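Local atomic coordinates of soluble secreted antigen MPT53 (Mycobacterium tuberculosis, PDB entry 1LU4), a protein that probably acts outside the cell as a thioredoxin-like disulfide oxidoreductase, oxidising reduced, unfolded secreted proteins so that they form disulfide bonds. Residues 103-108 with 120-125. Numbering follows the deposited sequence.
Sequences FVFYRA and AAMSQD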
loop_
_atom_site.group_PDB
_atom_site.type_symbol
_atom_site.label_atom_id
_atom_site.label_comp_id
_atom_site.label_asym_id
_atom_site.label_seq_id
_atom_site.Cartn_x
_atom_site.Cartn_y
_atom_site.Cartn_z
ATOM N N PHE A 103 -2.826 6.097 -1.872
ATOM C CA PHE A 103 -3.694 5.049 -1.368
ATOM C C PHE A 103 -4.773 4.696 -2.385
ATOM O O PHE A 103 -5.338 5.617 -2.985
ATOM C CB PHE A 103 -4.403 5.502 -0.108
ATOM C CG PHE A 103 -3.563 5.786 1.107
ATOM C CD1 PHE A 103 -2.939 7.039 1.223
ATOM C CD2 PHE A 103 -3.440 4.846 2.091
ATOM C CE1 PHE A 103 -2.208 7.314 2.356
ATOM C CE2 PHE A 103 -2.697 5.119 3.240
ATOM C CZ PHE A 103 -2.105 6.350 3.334
ATOM N N VAL A 104 -5.079 3.413 -2.473
ATOM C CA VAL A 104 -6.286 2.946 -3.132
ATOM C C VAL A 104 -7.062 2.158 -2.109
ATOM O O VAL A 104 -6.596 1.154 -1.612
ATOM C CB VAL A 104 -6.008 2.133 -4.393
ATOM C CG1 VAL A 104 -7.305 1.754 -5.072
ATOM C CG2 VAL A 104 -5.076 2.862 -5.419
ATOM N N PHE A 105 -8.310 2.607 -1.852
ATOM C CA PHE A 105 -9.186 2.002 -0.858
ATOM C C PHE A 105 -10.230 1.176 -1.589
ATOM O O PHE A 105 -11.118 1.772 -2.257
ATOM C CB PHE A 105 -9.836 3.117 -0.043
ATOM C CG PHE A 105 -8.880 3.858 0.850
ATOM C CD1 PHE A 105 -8.488 3.346 2.068
ATOM C CD2 PHE A 105 -8.358 5.082 0.408
ATOM C CE1 PHE A 105 -7.600 4.005 2.859
ATOM C CE2 PHE A 105 -7.458 5.777 1.205
ATOM C CZ PHE A 105 -7.089 5.227 2.423
ATOM N N TYR A 106 -10.164 -0.145 -1.520
ATOM C CA TYR A 106 -11.091 -1.030 -2.229
ATOM C C TYR A 106 -12.137 -1.609 -1.294
ATOM O O TYR A 106 -11.853 -2.124 -0.220
ATOM C CB TYR A 106 -10.343 -2.228 -2.718
ATOM C CG TYR A 106 -9.611 -2.090 -4.053
ATOM C CD1 TYR A 106 -10.340 -2.088 -5.220
ATOM C CD2 TYR A 106 -8.256 -1.953 -4.103
ATOM C CE1 TYR A 106 -9.704 -1.966 -6.420
ATOM C CE2 TYR A 106 -7.595 -1.848 -5.336
ATOM C CZ TYR A 106 -8.332 -1.849 -6.481
ATOM O OH TYR A 106 -7.682 -1.738 -7.693
ATOM N N ARG A 107 -13.379 -1.497 -1.755
ATOM C CA ARG A 107 -14.464 -2.264 -1.180
ATOM C C ARG A 107 -14.466 -3.673 -1.779
ATOM O O ARG A 107 -13.896 -3.916 -2.842
ATOM C CB ARG A 107 -15.829 -1.620 -1.461
ATOM C CG ARG A 107 -15.952 -0.245 -0.772
ATOM C CD ARG A 107 -17.393 0.234 -1.025
ATOM N NE ARG A 107 -18.380 -0.581 -0.336
ATOM C CZ ARG A 107 -18.806 -0.340 0.901
ATOM N NH1 ARG A 107 -18.315 0.703 1.572
ATOM N NH2 ARG A 107 -19.710 -1.141 1.437
ATOM N N ALA A 108 -15.155 -4.608 -1.081
ATOM C CA ALA A 108 -15.256 -5.984 -1.571
ATOM C C ALA A 108 -15.939 -6.045 -2.923
ATOM O O ALA A 108 -15.682 -6.948 -3.702
ATOM C CB ALA A 108 -16.041 -6.825 -0.539
ATOM N N ALA A 120 0.811 16.778 1.956
ATOM C CA ALA A 120 0.701 16.461 3.349
ATOM C C ALA A 120 0.539 14.970 3.584
ATOM O O ALA A 120 0.038 14.289 2.718
ATOM C CB ALA A 120 -0.486 17.192 3.980
ATOM N N ALA A 121 0.942 14.504 4.747
ATOM C CA ALA A 121 0.676 13.096 5.113
ATOM C C ALA A 121 -0.754 12.952 5.594
ATOM O O ALA A 121 -1.253 13.813 6.324
ATOM C CB ALA A 121 1.684 12.732 6.191
ATOM N N MET A 122 -1.363 11.837 5.224
ATOM C CA MET A 122 -2.673 11.517 5.790
ATOM C C MET A 122 -2.549 11.221 7.276
ATOM O O MET A 122 -1.667 10.478 7.684
ATOM C CB MET A 122 -3.236 10.301 5.079
ATOM C CG MET A 122 -4.707 10.045 5.474
ATOM S SD MET A 122 -5.372 8.542 4.688
ATOM C CE MET A 122 -5.440 9.076 3.015
ATOM N N SER A 123 -3.483 11.768 8.078
ATOM C CA SER A 123 -3.449 11.516 9.532
ATOM C C SER A 123 -3.987 10.110 9.777
ATOM O O SER A 123 -4.737 9.506 9.015
ATOM C CB SER A 123 -4.329 12.505 10.285
ATOM O OG SER A 123 -5.743 12.266 9.961
ATOM N N GLN A 124 -3.653 9.627 11.000
ATOM C CA GLN A 124 -4.228 8.340 11.411
ATOM C C GLN A 124 -5.733 8.368 11.523
ATOM O O GLN A 124 -6.406 7.417 11.130
ATOM C CB GLN A 124 -3.603 7.883 12.746
ATOM C CG GLN A 124 -4.032 6.433 13.052
ATOM C CD GLN A 124 -3.477 5.904 14.339
ATOM O OE1 GLN A 124 -3.932 4.896 14.903
ATOM N NE2 GLN A 124 -2.475 6.550 14.888
ATOM N N ASP A 125 -6.264 9.455 12.086
ATOM C CA ASP A 125 -7.711 9.553 12.207
ATOM C C ASP A 125 -8.369 9.483 10.837
ATOM O O ASP A 125 -9.384 8.821 10.655
ATOM C CB ASP A 125 -8.099 10.859 12.905
ATOM C CG ASP A 125 -8.024 10.769 14.416
ATOM O OD1 ASP A 125 -7.483 9.824 15.024
ATOM O OD2 ASP A 125 -8.540 11.721 15.055
#
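Phe103 receives the side chain of Met122 on one face of its ring. The sulfur lies over that face, above its CE1-CZ side and not above the centre, with SD of Met122 4.3 Å from the centroid of the Phe103 ring. This is a Met-aromatic contact. The methyl group also makes a CH-pi contact: CE of Met122 sits 4.1 Å from the same Phe103 centroid. Its closest approach is to the CD1-CE1 side, at 3.7 Å from CE of Met122 to CD1 of Phe103. Strand and loop send these side chains toward each other. Together they span the gap between backbones whose CA atoms, of Phe103 and Met122, are 9.7 Å apart. In Met122, CG is anti to the backbone N (chi1 -171°) and chi2 is also extended. The bend at chi3 (-69°) turns the methyl down toward the CD1-CE1 edge, still over the face.

Two residues along the strand, Phe105 points to the same side of the sheet and meets the same methyl in another way. CE of Met122 lies near the plane of the Phe105 ring, at its edge, 4.2 Å from CZ of Phe105. One methyl group thus serves a ring face and a ring edge. Leu127 of helix 124-133 touches Phe103, Phe105 and Met122, while Val115 touches Met122 and the Trp30 ring meets that of Phe103 with planes at about 35°. The backbone N of Met122 is hydrogen-bonded to OE2 of Glu42 in helix 37-52, and OG of the next residue, the N-cap Ser123, caps the N of Glu126.

The contact packs the loop leading into the C-terminal helix 124-133 against strand 102-106. Strands 102-106 and 112-115 form an antiparallel hairpin, and with the helix that follows they make the beta-beta-alpha end of the thioredoxin fold.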